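PDB 7C43: CCHC-type domain-containing protein from Trypanosoma brucei brucei, which probably trims RNA from its 3' end as an RNase D-type 3'-5' exonuclease, and carries zinc knuckles that likely bind nucleic acid. Local coordinates for residues 40-45 with 55-60; 146-151 with 196-201. One frame throughout, in Å; residues are numbered along the deposited sequence.

How the interactions relate
Both contacts belong to the exonuclease fold, and they illustrate how a sheet that carries ligands to a metal site is backed by helices that carry further protein ligands. Interaction 1 comes first along the chain and pairs strands 37-44 and 57-64 in the mixed sheet. Interaction 2 follows and packs helix 144-152 on helix 182-202. Their centres are 23 Å apart and their nearest atoms about 7 Å, without touching. Leu99 of strand 97-100 lies between them, bonded through its backbone to Leu40 and touched by Leu196 and Ser199. Helix 182-202 also supplies Asp191, which shares a manganese with Asp41, so a helix of interaction 2 contributes to the metal site that interaction 1 bears.

Interaction 1 (40-45 with 55-60); sequences LDIEAF and GRISLV. With MN (manganese (II) ion), chain D; MN (manganese (II) ion), chain E; AMP (adenosine monophosphate), chain F.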
loop_
_atom_site.group_PDB
_atom_site.type_symbol
_atom_site.label_atom_id
_atom_site.label_comp_id
_atom_site.label_asym_id
_atom_site.label_seq_id
_atom_site.Cartn_x
_atom_site.Cartn_y
_atom_site.Cartn_z
ATOM N N LEU A 40 -5.576 7.540 -0.402
ATOM C CA LEU A 40 -6.529 7.487 -1.504
ATOM C C LEU A 40 -6.709 6.099 -2.078
ATOM O O LEU A 40 -5.840 5.248 -1.966
ATOM C CB LEU A 40 -6.105 8.406 -2.626
ATOM C CG LEU A 40 -6.059 9.877 -2.239
ATOM C CD1 LEU A 40 -5.415 10.661 -3.377
ATOM C CD2 LEU A 40 -7.451 10.401 -1.911
ATOM N N ASP A 41 -7.868 5.890 -2.682
ATOM C CA ASP A 41 -8.137 4.698 -3.426
ATOM C C ASP A 41 -9.262 5.004 -4.392
ATOM O O ASP A 41 -9.962 5.990 -4.203
ATOM C CB ASP A 41 -8.538 3.572 -2.475
ATOM C CG ASP A 41 -8.480 2.196 -3.127
ATOM O OD1 ASP A 41 -7.749 2.022 -4.123
ATOM O OD2 ASP A 41 -9.154 1.292 -2.608
ATOM N N ILE A 42 -9.421 4.144 -5.412
ATOM C CA ILE A 42 -10.532 4.209 -6.379
ATOM C C ILE A 42 -11.311 2.896 -6.451
ATOM O O ILE A 42 -10.710 1.848 -6.529
ATOM C CB ILE A 42 -9.983 4.546 -7.778
ATOM C CG1 ILE A 42 -9.259 5.900 -7.736
ATOM C CG2 ILE A 42 -11.090 4.531 -8.811
ATOM C CD1 ILE A 42 -8.697 6.368 -9.075
ATOM N N GLU A 43 -12.640 2.968 -6.436
ATOM C CA GLU A 43 -13.481 1.862 -6.815
ATOM C C GLU A 43 -14.019 2.221 -8.170
ATOM O O GLU A 43 -14.651 3.258 -8.313
ATOM C CB GLU A 43 -14.725 1.671 -5.914
ATOM C CG GLU A 43 -14.626 0.929 -4.594
ATOM C CD GLU A 43 -13.624 -0.199 -4.531
ATOM O OE1 GLU A 43 -12.878 -0.246 -3.529
ATOM O OE2 GLU A 43 -13.562 -1.030 -5.456
ATOM N N ALA A 44 -13.860 1.304 -9.124
ATOM C CA ALA A 44 -14.278 1.494 -10.498
ATOM C C ALA A 44 -15.236 0.392 -10.949
ATOM O O ALA A 44 -15.292 -0.681 -10.341
ATOM C CB ALA A 44 -13.051 1.493 -11.381
ATOM N N PHE A 45 -15.960 0.670 -12.032
ATOM C CA PHE A 45 -16.816 -0.313 -12.690
ATOM C C PHE A 45 -15.944 -1.472 -13.141
ATOM O O PHE A 45 -14.915 -1.258 -13.746
ATOM C CB PHE A 45 -17.468 0.264 -13.960
ATOM C CG PHE A 45 -18.625 1.187 -13.731
ATOM C CD1 PHE A 45 -18.874 1.793 -12.493
ATOM C CD2 PHE A 45 -19.446 1.504 -14.804
ATOM C CE1 PHE A 45 -19.944 2.667 -12.323
ATOM C CE2 PHE A 45 -20.520 2.361 -14.644
ATOM C CZ PHE A 45 -20.764 2.955 -13.404
ATOM N N GLY A 55 -12.154 0.497 -15.167
ATOM C CA GLY A 55 -13.366 1.042 -15.766
ATOM C C GLY A 55 -13.744 2.382 -15.153
ATOM O O GLY A 55 -12.956 3.041 -14.501
ATOM N N ARG A 56 -14.973 2.776 -15.394
ATOM C CA ARG A 56 -15.475 4.066 -14.990
ATOM C C ARG A 56 -15.393 4.256 -13.477
ATOM O O ARG A 56 -15.797 3.398 -12.717
ATOM C CB ARG A 56 -16.909 4.221 -15.463
ATOM C CG ARG A 56 -17.505 5.597 -15.260
ATOM C CD ARG A 56 -18.820 5.610 -15.999
ATOM N NE ARG A 56 -19.586 6.798 -15.722
ATOM C CZ ARG A 56 -20.804 7.032 -16.201
ATOM N NH1 ARG A 56 -21.409 6.148 -16.990
ATOM N NH2 ARG A 56 -21.413 8.164 -15.881
ATOM N N ILE A 57 -14.921 5.421 -13.072
ATOM C CA ILE A 57 -14.728 5.752 -11.685
ATOM C C ILE A 57 -16.115 5.862 -11.075
ATOM O O ILE A 57 -17.003 6.465 -11.634
ATOM C CB ILE A 57 -13.894 7.063 -11.491
ATOM C CG1 ILE A 57 -12.423 6.764 -11.744
ATOM C CG2 ILE A 57 -14.036 7.606 -10.060
ATOM C CD1 ILE A 57 -11.509 7.979 -11.706
ATOM N N SER A 58 -16.300 5.201 -9.945
ATOM C CA SER A 58 -17.565 5.219 -9.227
ATOM C C SER A 58 -17.369 5.995 -7.942
ATOM O O SER A 58 -18.117 6.939 -7.639
ATOM C CB SER A 58 -18.022 3.772 -8.975
ATOM O OG SER A 58 -19.247 3.702 -8.263
ATOM N N LEU A 59 -16.345 5.585 -7.193
ATOM C CA LEU A 59 -15.990 6.223 -5.964
ATOM C C LEU A 59 -14.501 6.482 -5.912
ATOM O O LEU A 59 -13.689 5.695 -6.407
ATOM C CB LEU A 59 -16.336 5.342 -4.767
ATOM C CG LEU A 59 -17.708 4.729 -4.522
ATOM C CD1 LEU A 59 -17.545 3.622 -3.477
ATOM C CD2 LEU A 59 -18.738 5.766 -4.072
ATOM N N VAL A 60 -14.168 7.580 -5.245
ATOM C CA VAL A 60 -12.830 7.834 -4.768
ATOM C C VAL A 60 -13.004 7.848 -3.255
ATOM O O VAL A 60 -13.954 8.432 -2.780
ATOM C CB VAL A 60 -12.294 9.187 -5.276
ATOM C CG1 VAL A 60 -10.949 9.521 -4.635
ATOM C CG2 VAL A 60 -12.171 9.160 -6.801
HETATM MN MN MN D . -10.296 -0.714 -2.967
HETATM MN MN MN E . -7.060 0.205 -5.026
HETATM P P AMP F . -8.689 -2.274 -5.180
HETATM O O1P AMP F . -8.787 -0.910 -4.582
HETATM O O2P AMP F . -9.089 -3.201 -4.083
HETATM O O3P AMP F . -7.350 -2.423 -5.803
HETATM O "O5'" AMP F . -9.780 -2.359 -6.354
HETATM C "C5'" AMP F . -9.769 -1.408 -7.444
HETATM C "C4'" AMP F . -10.747 -1.728 -8.564
HETATM O "O4'" AMP F . -10.221 -2.785 -9.412
HETATM C "C3'" AMP F . -12.163 -2.180 -8.221
HETATM O "O3'" AMP F . -13.044 -1.114 -7.896
HETATM C "C2'" AMP F . -12.575 -2.866 -9.518
HETATM O "O2'" AMP F . -12.937 -2.029 -10.602
HETATM C "C1'" AMP F . -11.284 -3.598 -9.878
HETATM N N9 AMP F . -11.189 -4.889 -9.208
HETATM C C8 AMP F . -10.733 -5.140 -7.936
HETATM N N7 AMP F . -10.788 -6.404 -7.594
HETATM C C5 AMP F . -11.317 -7.029 -8.715
HETATM C C6 AMP F . -11.619 -8.372 -8.992
HETATM N N6 AMP F . -11.422 -9.366 -8.124
HETATM N N1 AMP F . -12.135 -8.663 -10.207
HETATM C C2 AMP F . -12.331 -7.664 -11.077
HETATM N N3 AMP F . -12.091 -6.361 -10.930
HETATM C C4 AMP F . -11.575 -6.107 -9.713
HETATM O O HOH W 1 -8.000 1.181 -6.708
HETATM O O HOH W 2 -12.250 -1.655 -12.968
HETATM O O HOH W 3 -5.189 0.920 -5.711
#
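A classic beta bulge, with Ser58 and Leu59 both set against Glu43, interrupts the antiparallel pairing of 40-45 with 55-60 exactly where strand 37-44 carries the Asp-x-Glu signature of the DEDD exonucleases. Glu43 O takes two backbone donors in its carbonyl plane, Ser58 N at 3.0 Å and Leu59 N at 3.1 Å. Glu43 N returns a bond to Leu59 O. Beyond the bulge the pairing resumes one residue out of step, and Phe45 N reaches Arg56 O at 2.8 Å. On one face of the sheet Ile42 CG2 packs on Ile57 CG1. At the end of the ladder the Phe45 ring lies alongside the extended Arg56 chain, whose CB sits over a ring face in a CH-pi contact, 4.0 Å from the centroid, while Ser58 CB meets the ring edge.

The other face bears the active site. Asp41 bridges two manganese ions, OD2 binding one at 2.3 Å and OD1 the other at 2.1 Å, and AMP O1P joins both. Glu43 touches Leu59 CD1 through CG; a bend at chi2 (-33°) then leads its carboxylate away from that leucine, and OE2 accepts a bond from AMP O3' whose exact length is doubtful. Ala44 N donates to AMP O3' at 2.8 Å and Ala44 O accepts from AMP O2', so strand backbone and side chain together grip both ribose hydroxyls.

Asp191 OD2 binds the manganese held by Asp41 OD2, with Glu43 OE1 a long ligand of the same ion, and Asp106 of helix 104-112 stands beside Asp41. Ser58 OG is held by Trp175 O and Arg178. Within the mixed sheet, strand 37-44 runs between 57-64 and 97-100, with Ile42 packed on Leu110 of helix 104-112 and Val60 on Val75 of helix 75-78.

Interaction 2 (146-151 with 196-201); sequences YVLKSV and LLLSNY
Leu198 points its two methyls at Val147, Leu148 and Val151, and this cluster joins two helices of the RNase H-like exonuclease fold. The segments run in roughly the same direction, 36° apart, with their axes 10.7 Å from each other at closest approach. At such a spacing the contact is made mainly by side chains, and its side-chain pairs are apolar.

A close-packed cluster lies on the buried side. Leu198 carries CG opposite its backbone nitrogen (chi1 -166°), which sends the branch out across the gap between the helices. There CD2 meets Val147 CG1 at 3.5 Å, the two side chains crossing at about a right angle. The other methyl, CD1, is shared: Val151 CG1 stands 3.9 Å from it and Leu148 CD2 4.0 Å. Phe128 of helix 124-136 packs against both valines, so the cluster continues into a third helix.

Packing relaxes toward Leu197, whose CD2 comes no nearer than 4.5 Å to Leu148 CD2. The side chain of Leu148 also lies about 4 Å from that of His194, which is known to bind zinc in this protein and sits one turn before Leu198 on helix 182-202. The solvent sides of the pair are of another character: Lys149 and Ser150 on one helix and Asn200 on the other are exposed and turned from the interface.

Val151 and Tyr201, both partly exposed, border the buried cluster yet pack just as closely. Their side chains slide past each other in opposite directions, and the closest approach falls at the base of the tyrosine, with Val151 CG1 3.4 Å from Tyr201 CB. Farther along the ring, Tyr201 CD2 lies 3.7 Å from Val151 O, which approaches it obliquely.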
loop_
_atom_site.group_PDB
_atom_site.type_symbol
_atom_site.label_atom_id
_atom_site.label_comp_id
_atom_site.label_asym_id
_atom_site.label_seq_id
_atom_site.Cartn_x
_atom_site.Cartn_y
_atom_site.Cartn_z
ATOM N N TYR A 146 -0.571 -9.554 3.061
ATOM C CA TYR A 146 0.796 -9.956 3.410
ATOM C C TYR A 146 1.570 -8.792 4.053
ATOM O O TYR A 146 2.201 -8.950 5.089
ATOM C CB TYR A 146 1.523 -10.480 2.167
ATOM C CG TYR A 146 2.870 -11.058 2.451
ATOM C CD1 TYR A 146 3.999 -10.244 2.526
ATOM C CD2 TYR A 146 3.031 -12.430 2.653
ATOM C CE1 TYR A 146 5.262 -10.778 2.786
ATOM C CE2 TYR A 146 4.288 -12.977 2.922
ATOM C CZ TYR A 146 5.398 -12.147 2.979
ATOM O OH TYR A 146 6.621 -12.680 3.245
ATOM N N VAL A 147 1.469 -7.618 3.445
ATOM C CA VAL A 147 2.142 -6.430 3.936
ATOM C C VAL A 147 1.660 -6.020 5.332
ATOM O O VAL A 147 2.490 -5.746 6.206
ATOM C CB VAL A 147 1.998 -5.241 2.953
ATOM C CG1 VAL A 147 2.543 -3.946 3.563
ATOM C CG2 VAL A 147 2.721 -5.571 1.660
ATOM N N LEU A 148 0.351 -5.955 5.537
ATOM C CA LEU A 148 -0.171 -5.631 6.874
ATOM C C LEU A 148 0.316 -6.582 7.986
ATOM O O LEU A 148 0.671 -6.141 9.096
ATOM C CB LEU A 148 -1.685 -5.601 6.872
ATOM C CG LEU A 148 -2.255 -4.285 6.382
ATOM C CD1 LEU A 148 -3.727 -4.471 6.072
ATOM C CD2 LEU A 148 -2.063 -3.174 7.413
ATOM N N LYS A 149 0.322 -7.876 7.666
ATOM C CA LYS A 149 0.830 -8.919 8.554
ATOM C C LYS A 149 2.315 -8.722 8.868
ATOM O O LYS A 149 2.684 -8.624 10.042
ATOM C CB LYS A 149 0.598 -10.308 7.932
ATOM C CG LYS A 149 0.709 -11.478 8.903
ATOM C CD LYS A 149 -0.496 -11.569 9.848
ATOM C CE LYS A 149 -0.175 -12.353 11.116
ATOM N NZ LYS A 149 0.759 -11.626 12.030
ATOM N N SER A 150 3.148 -8.649 7.821
ATOM C CA SER A 150 4.607 -8.529 7.967
ATOM C C SER A 150 5.050 -7.248 8.664
ATOM O O SER A 150 5.972 -7.272 9.459
ATOM C CB SER A 150 5.312 -8.647 6.604
ATOM O OG SER A 150 6.639 -8.139 6.661
ATOM N N VAL A 151 4.394 -6.136 8.364
ATOM C CA VAL A 151 4.763 -4.824 8.924
ATOM C C VAL A 151 4.075 -4.496 10.262
ATOM O O VAL A 151 4.726 -3.964 11.167
ATOM C CB VAL A 151 4.435 -3.696 7.923
ATOM C CG1 VAL A 151 4.672 -2.321 8.545
ATOM C CG2 VAL A 151 5.258 -3.883 6.652
ATOM N N LEU A 196 -3.724 4.172 5.510
ATOM C CA LEU A 196 -3.276 5.206 6.478
ATOM C C LEU A 196 -2.691 4.579 7.731
ATOM O O LEU A 196 -1.714 5.083 8.287
ATOM C CB LEU A 196 -4.402 6.135 6.884
ATOM C CG LEU A 196 -4.017 7.341 7.730
ATOM C CD1 LEU A 196 -3.226 8.376 6.947
ATOM C CD2 LEU A 196 -5.288 7.961 8.290
ATOM N N LEU A 197 -3.300 3.493 8.190
ATOM C CA LEU A 197 -2.686 2.693 9.245
ATOM C C LEU A 197 -1.247 2.323 8.860
ATOM O O LEU A 197 -0.304 2.632 9.585
ATOM C CB LEU A 197 -3.494 1.425 9.531
ATOM C CG LEU A 197 -2.817 0.465 10.524
ATOM C CD1 LEU A 197 -2.460 1.190 11.822
ATOM C CD2 LEU A 197 -3.693 -0.753 10.782
ATOM N N LEU A 198 -1.078 1.699 7.703
ATOM C CA LEU A 198 0.243 1.230 7.283
ATOM C C LEU A 198 1.313 2.331 7.205
ATOM O O LEU A 198 2.494 2.061 7.406
ATOM C CB LEU A 198 0.117 0.511 5.942
ATOM C CG LEU A 198 1.285 -0.332 5.472
ATOM C CD1 LEU A 198 1.480 -1.531 6.386
ATOM C CD2 LEU A 198 1.002 -0.786 4.049
ATOM N N SER A 199 0.907 3.572 6.931
ATOM C CA SER A 199 1.866 4.666 6.811
ATOM C C SER A 199 2.448 5.106 8.137
ATOM O O SER A 199 3.504 5.723 8.160
ATOM C CB SER A 199 1.266 5.883 6.099
ATOM O OG SER A 199 0.568 6.733 6.991
ATOM N N ASN A 200 1.751 4.832 9.231
ATOM C CA ASN A 200 2.322 5.044 10.563
ATOM C C ASN A 200 3.490 4.124 10.902
ATOM O O ASN A 200 4.339 4.497 11.674
ATOM C CB ASN A 200 1.241 4.918 11.623
ATOM C CG ASN A 200 0.232 6.014 11.507
ATOM O OD1 ASN A 200 0.589 7.175 11.429
ATOM N ND2 ASN A 200 -1.025 5.656 11.458
ATOM N N TYR A 201 3.525 2.946 10.304
ATOM C CA TYR A 201 4.620 2.008 10.466
ATOM C C TYR A 201 5.750 2.271 9.482
ATOM O O TYR A 201 6.898 1.992 9.783
ATOM C CB TYR A 201 4.112 0.578 10.308
ATOM C CG TYR A 201 3.191 0.118 11.425
ATOM C CD1 TYR A 201 1.846 0.477 11.441
ATOM C CD2 TYR A 201 3.655 -0.709 12.456
ATOM C CE1 TYR A 201 0.987 0.046 12.455
ATOM C CE2 TYR A 201 2.801 -1.148 13.474
ATOM C CZ TYR A 201 1.466 -0.764 13.465
ATOM O OH TYR A 201 0.596 -1.187 14.434
#